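Local coordinates for 6-carboxyhexanoate--coa ligase (Bacillus subtilis, PDB 5FLG), which belongs to the 6-carboxyhexanoate--CoA ligase (pimeloyl-CoA synthase) family and holds phosphoaminophosphonic acid-adenylate ester, pimelic acid and magnesium in the model, at residues Phe8-Gly19 against Lys58-Val69. Residues are numbered along the deposited sequence; the frame is centred on the assembly and turned at random.
Sequences FYSVRMRASMNG and KPDFMQIQFEEV
Val11 and Phe66 pair side by side on the buried face of two antiparallel strands, 8-17 and 61-68, with Val11 CG2 3.9 Å from Phe66 CB. Tyr9, Met13, Ala15, Met62 and Ile64 share this face, and helix 40-52 packs on Val11, Phe66 and Met62 through Met40, Leu47 and Leu48. Flexible methionines fit round the branched and aromatic groups: Met13 CG touches both Ile64 CG1 and Met62 CG, and the small Ala15 leaves room for Met62 CE at 4.0 Å. The Met13 side chain lies about 5 Å from the bound phosphoaminophosphonic acid-adenylate ester, placing the contact beside the ligand pocket.

The other face is mostly polar and looser, with Phe61 the exception and the exposed Arg14 marking its solvent side. Arg12 and Gln65 run alongside each other, guanidinium and amide planes 87° apart; the bond from Arg12 NH2 to Gln65 OE1 (2.9 Å) is weak, bent to 130°. A bend at chi3 (-68°) turns the guanidinium back over the neighbouring strand, where Glu67 OE2 offers a long salt bridge at 3.7 Å; that carboxylate also pairs with Arg149. A water in the guanidinium plane accepts from Arg12 NE.

At the far end Asp60 and Phe61 both face Ser16 in a classic beta bulge. The Asp60 carboxylate receives Asn18 N on OD2 (2.7 Å) and Gly19 N on OD1 (3.1 Å), both on syn sides, and Ser16 OG donates to Gly19 O at 2.6 Å, which probably helps to hold the turn, although Asn18 and Gly19 are poorly ordered.

Strand 8-17 is the middle strand of this chain's three-stranded sheet, between 26-36 and 61-68, and strand 61-68 continues the sheet into the second subunit, where Gln63 NE2 hydrogen-bonds Gln65 OE1 of the second subunit. Apolar packing thus secures one face, whereas a weak hydrogen bond, a long salt bridge and a water accepting from Arg12 NE serve the other.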
loop_
_atom_site.group_PDB
_atom_site.type_symbol
_atom_site.label_atom_id
_atom_site.label_comp_id
_atom_site.label_asym_id
_atom_site.label_seq_id
_atom_site.Cartn_x
_atom_site.Cartn_y
_atom_site.Cartn_z
ATOM N N PHE A 8 12.045 -12.177 7.400
ATOM C CA PHE A 8 12.118 -10.793 6.977
ATOM C C PHE A 8 10.969 -10.367 6.062
ATOM O O PHE A 8 10.268 -11.204 5.468
ATOM C CB PHE A 8 13.457 -10.496 6.324
ATOM C CG PHE A 8 14.578 -10.289 7.304
ATOM C CD1 PHE A 8 15.254 -11.364 7.850
ATOM C CD2 PHE A 8 14.968 -9.000 7.666
ATOM C CE1 PHE A 8 16.243 -11.165 8.811
ATOM C CE2 PHE A 8 15.948 -8.792 8.624
ATOM C CZ PHE A 8 16.554 -9.877 9.238
ATOM N N TYR A 9 10.690 -9.057 6.096
ATOM C CA TYR A 9 9.563 -8.473 5.383
ATOM C C TYR A 9 10.030 -7.328 4.526
ATOM O O TYR A 9 10.834 -6.513 4.962
ATOM C CB TYR A 9 8.493 -7.982 6.370
ATOM C CG TYR A 9 7.838 -9.095 7.134
ATOM C CD1 TYR A 9 8.487 -9.689 8.192
ATOM C CD2 TYR A 9 6.616 -9.607 6.743
ATOM C CE1 TYR A 9 7.937 -10.746 8.876
ATOM C CE2 TYR A 9 6.028 -10.647 7.444
ATOM C CZ TYR A 9 6.710 -11.229 8.482
ATOM O OH TYR A 9 6.198 -12.302 9.150
ATOM N N SER A 10 9.602 -7.341 3.258
ATOM C CA SER A 10 9.810 -6.232 2.352
ATOM C C SER A 10 8.751 -5.157 2.612
ATOM O O SER A 10 7.560 -5.443 2.575
ATOM C CB SER A 10 9.674 -6.712 0.890
ATOM O OG SER A 10 9.810 -5.616 -0.003
ATOM N N VAL A 11 9.170 -3.931 2.841
ATOM C CA VAL A 11 8.210 -2.833 3.077
ATOM C C VAL A 11 8.515 -1.744 2.090
ATOM O O VAL A 11 9.650 -1.243 2.044
ATOM C CB VAL A 11 8.289 -2.244 4.506
ATOM C CG1 VAL A 11 7.097 -1.331 4.752
ATOM C CG2 VAL A 11 8.284 -3.333 5.561
ATOM N N ARG A 12 7.537 -1.443 1.234
ATOM C CA ARG A 12 7.734 -0.515 0.139
ATOM C C ARG A 12 6.708 0.600 0.173
ATOM O O ARG A 12 5.582 0.409 0.654
ATOM C CB ARG A 12 7.609 -1.243 -1.216
ATOM C CG ARG A 12 8.772 -2.179 -1.493
ATOM C CD ARG A 12 8.620 -2.842 -2.861
ATOM N NE ARG A 12 7.486 -3.760 -2.881
ATOM C CZ ARG A 12 6.919 -4.230 -3.989
ATOM N NH1 ARG A 12 7.233 -3.715 -5.167
ATOM N NH2 ARG A 12 6.011 -5.185 -3.913
ATOM N N MET A 13 7.109 1.742 -0.373
ATOM C CA MET A 13 6.287 2.925 -0.383
ATOM C C MET A 13 6.524 3.648 -1.693
ATOM O O MET A 13 7.652 3.853 -2.094
ATOM C CB MET A 13 6.645 3.871 0.787
ATOM C CG MET A 13 5.868 5.196 0.797
ATOM S SD MET A 13 6.634 6.566 -0.128
ATOM C CE MET A 13 8.123 6.850 0.795
ATOM N N ARG A 14 5.468 4.248 -2.214
ATOM C CA ARG A 14 5.643 5.271 -3.182
ATOM C C ARG A 14 4.584 6.350 -3.032
ATOM O O ARG A 14 3.475 6.110 -2.531
ATOM C CB ARG A 14 5.577 4.644 -4.571
ATOM C CG ARG A 14 4.268 3.962 -4.834
ATOM C CD ARG A 14 4.425 3.071 -6.057
ATOM N NE ARG A 14 3.157 2.574 -6.572
ATOM C CZ ARG A 14 2.976 1.334 -7.017
ATOM N NH1 ARG A 14 3.953 0.428 -6.938
ATOM N NH2 ARG A 14 1.792 0.983 -7.501
ATOM N N ALA A 15 4.924 7.532 -3.517
ATOM C CA ALA A 15 4.059 8.673 -3.330
ATOM C C ALA A 15 4.159 9.571 -4.540
ATOM O O ALA A 15 5.235 9.739 -5.115
ATOM C CB ALA A 15 4.436 9.445 -2.058
ATOM N N SER A 16 3.050 10.228 -4.853
ATOM C CA SER A 16 2.998 11.118 -5.984
ATOM C C SER A 16 2.011 12.250 -5.765
ATOM O O SER A 16 1.233 12.220 -4.829
ATOM C CB SER A 16 2.609 10.328 -7.239
ATOM O OG SER A 16 1.387 9.664 -7.031
ATOM N N MET A 17 2.095 13.268 -6.610
ATOM C CA MET A 17 1.092 14.310 -6.635
ATOM C C MET A 17 0.483 14.465 -8.025
ATOM O O MET A 17 1.084 14.060 -9.039
ATOM C CB MET A 17 1.649 15.630 -6.090
ATOM C CG MET A 17 2.752 16.280 -6.900
ATOM S SD MET A 17 3.225 17.863 -6.150
ATOM C CE MET A 17 2.080 18.949 -7.010
ATOM N N ASN A 18 -0.750 14.980 -8.031
ATOM C CA ASN A 18 -1.655 14.992 -9.199
ATOM C C ASN A 18 -1.957 13.585 -9.696
ATOM O O ASN A 18 -1.718 13.256 -10.862
ATOM C CB ASN A 18 -1.108 15.851 -10.350
ATOM C CG ASN A 18 -0.571 17.187 -9.883
ATOM O OD1 ASN A 18 0.506 17.609 -10.297
ATOM N ND2 ASN A 18 -1.306 17.851 -9.001
ATOM N N GLY A 19 -2.480 12.758 -8.792
ATOM C CA GLY A 19 -2.810 11.365 -9.101
ATOM C C GLY A 19 -1.761 10.411 -8.557
ATOM O O GLY A 19 -0.794 10.855 -7.930
ATOM N N LYS A 58 4.114 17.925 -1.517
ATOM C CA LYS A 58 3.191 17.129 -0.704
ATOM C C LYS A 58 2.407 16.166 -1.609
ATOM O O LYS A 58 1.844 16.573 -2.616
ATOM C CB LYS A 58 2.232 18.072 0.035
ATOM C CG LYS A 58 0.886 17.466 0.377
ATOM C CD LYS A 58 -0.130 18.524 0.791
ATOM C CE LYS A 58 -1.553 18.062 0.497
ATOM N NZ LYS A 58 -2.549 18.928 1.186
ATOM N N PRO A 59 2.412 14.868 -1.282
ATOM C CA PRO A 59 1.697 13.880 -2.102
ATOM C C PRO A 59 0.179 13.928 -1.917
ATOM O O PRO A 59 -0.301 14.406 -0.886
ATOM C CB PRO A 59 2.262 12.548 -1.617
ATOM C CG PRO A 59 2.692 12.804 -0.225
ATOM C CD PRO A 59 3.138 14.243 -0.170
ATOM N N ASP A 60 -0.562 13.611 -2.970
ATOM C CA ASP A 60 -1.995 13.347 -2.826
ATOM C C ASP A 60 -2.318 11.876 -2.998
ATOM O O ASP A 60 -3.486 11.491 -2.977
ATOM C CB ASP A 60 -2.843 14.183 -3.802
ATOM C CG ASP A 60 -2.365 14.100 -5.214
ATOM O OD1 ASP A 60 -2.127 12.974 -5.721
ATOM O OD2 ASP A 60 -2.236 15.180 -5.827
ATOM N N PHE A 61 -1.271 11.060 -3.151
ATOM C CA PHE A 61 -1.427 9.642 -3.340
ATOM C C PHE A 61 -0.225 8.920 -2.759
ATOM O O PHE A 61 0.913 9.372 -2.932
ATOM C CB PHE A 61 -1.517 9.315 -4.825
ATOM C CG PHE A 61 -1.563 7.865 -5.091
ATOM C CD1 PHE A 61 -0.396 7.119 -5.064
ATOM C CD2 PHE A 61 -2.775 7.215 -5.171
ATOM C CE1 PHE A 61 -0.440 5.757 -5.246
ATOM C CE2 PHE A 61 -2.826 5.849 -5.374
ATOM C CZ PHE A 61 -1.660 5.114 -5.366
ATOM N N MET A 62 -0.468 7.880 -1.977
ATOM C CA MET A 62 0.628 7.089 -1.434
ATOM C C MET A 62 0.168 5.672 -1.190
ATOM O O MET A 62 -0.974 5.435 -0.817
ATOM C CB MET A 62 1.178 7.716 -0.146
ATOM C CG MET A 62 2.351 6.965 0.462
ATOM S SD MET A 62 2.887 7.592 2.085
ATOM C CE MET A 62 3.065 9.338 1.700
ATOM N N GLN A 63 1.062 4.732 -1.491
ATOM C CA GLN A 63 0.904 3.336 -1.160
ATOM C C GLN A 63 2.045 2.857 -0.279
ATOM O O GLN A 63 3.208 3.112 -0.563
ATOM C CB GLN A 63 0.933 2.497 -2.431
ATOM C CG GLN A 63 -0.155 2.850 -3.410
ATOM C CD GLN A 63 -0.207 1.882 -4.608
ATOM O OE1 GLN A 63 0.756 1.759 -5.380
ATOM N NE2 GLN A 63 -1.359 1.254 -4.800
ATOM N N ILE A 64 1.734 1.997 0.677
ATOM C CA ILE A 64 2.747 1.378 1.513
ATOM C C ILE A 64 2.317 -0.053 1.621
ATOM O O ILE A 64 1.147 -0.336 1.828
ATOM C CB ILE A 64 2.781 1.965 2.960
ATOM C CG1 ILE A 64 2.978 3.465 2.941
ATOM C CG2 ILE A 64 3.888 1.313 3.743
ATOM C CD1 ILE A 64 3.193 4.104 4.316
ATOM N N GLN A 65 3.253 -0.967 1.402
ATOM C CA GLN A 65 2.942 -2.375 1.369
ATOM C C GLN A 65 4.025 -3.152 2.123
ATOM O O GLN A 65 5.201 -2.826 2.029
ATOM C CB GLN A 65 2.864 -2.830 -0.085
ATOM C CG GLN A 65 2.819 -4.337 -0.263
ATOM C CD GLN A 65 2.977 -4.768 -1.719
ATOM O OE1 GLN A 65 3.860 -5.570 -2.053
ATOM N NE2 GLN A 65 2.112 -4.257 -2.579
ATOM N N PHE A 66 3.643 -4.245 2.764
ATOM C CA PHE A 66 4.616 -5.199 3.245
ATOM C C PHE A 66 4.247 -6.610 2.887
ATOM O O PHE A 66 3.077 -6.926 2.697
ATOM C CB PHE A 66 4.903 -5.046 4.759
ATOM C CG PHE A 66 3.852 -5.607 5.649
ATOM C CD1 PHE A 66 3.700 -6.977 5.782
ATOM C CD2 PHE A 66 3.170 -4.766 6.542
ATOM C CE1 PHE A 66 2.751 -7.497 6.645
ATOM C CE2 PHE A 66 2.314 -5.288 7.494
ATOM C CZ PHE A 66 2.098 -6.655 7.551
ATOM N N GLU A 67 5.278 -7.426 2.703
ATOM C CA GLU A 67 5.101 -8.833 2.405
ATOM C C GLU A 67 6.284 -9.636 2.858
ATOM O O GLU A 67 7.413 -9.171 2.847
ATOM C CB GLU A 67 4.918 -9.046 0.900
ATOM C CG GLU A 67 6.204 -8.838 0.116
ATOM C CD GLU A 67 6.001 -8.741 -1.387
ATOM O OE1 GLU A 67 4.958 -9.226 -1.895
ATOM O OE2 GLU A 67 6.928 -8.219 -2.060
ATOM N N GLU A 68 5.992 -10.797 3.393
ATOM C CA GLU A 68 6.997 -11.757 3.751
ATOM C C GLU A 68 7.904 -12.084 2.584
ATOM O O GLU A 68 7.448 -12.324 1.470
ATOM C CB GLU A 68 6.314 -13.041 4.218
ATOM C CG GLU A 68 7.250 -14.018 4.887
ATOM C CD GLU A 68 6.524 -15.237 5.443
ATOM O OE1 GLU A 68 5.273 -15.314 5.371
ATOM O OE2 GLU A 68 7.208 -16.056 6.061
ATOM N N VAL A 69 9.199 -12.067 2.850
ATOM C CA VAL A 69 10.174 -12.563 1.892
ATOM C C VAL A 69 10.461 -14.043 2.126
ATOM O O VAL A 69 10.866 -14.444 3.215
ATOM C CB VAL A 69 11.461 -11.738 1.978
ATOM C CG1 VAL A 69 12.487 -12.222 0.969
ATOM C CG2 VAL A 69 11.119 -10.283 1.724
HETATM O O HOH W 1 12.628 -14.024 5.365
HETATM O O HOH W 2 6.413 -4.939 -0.352
#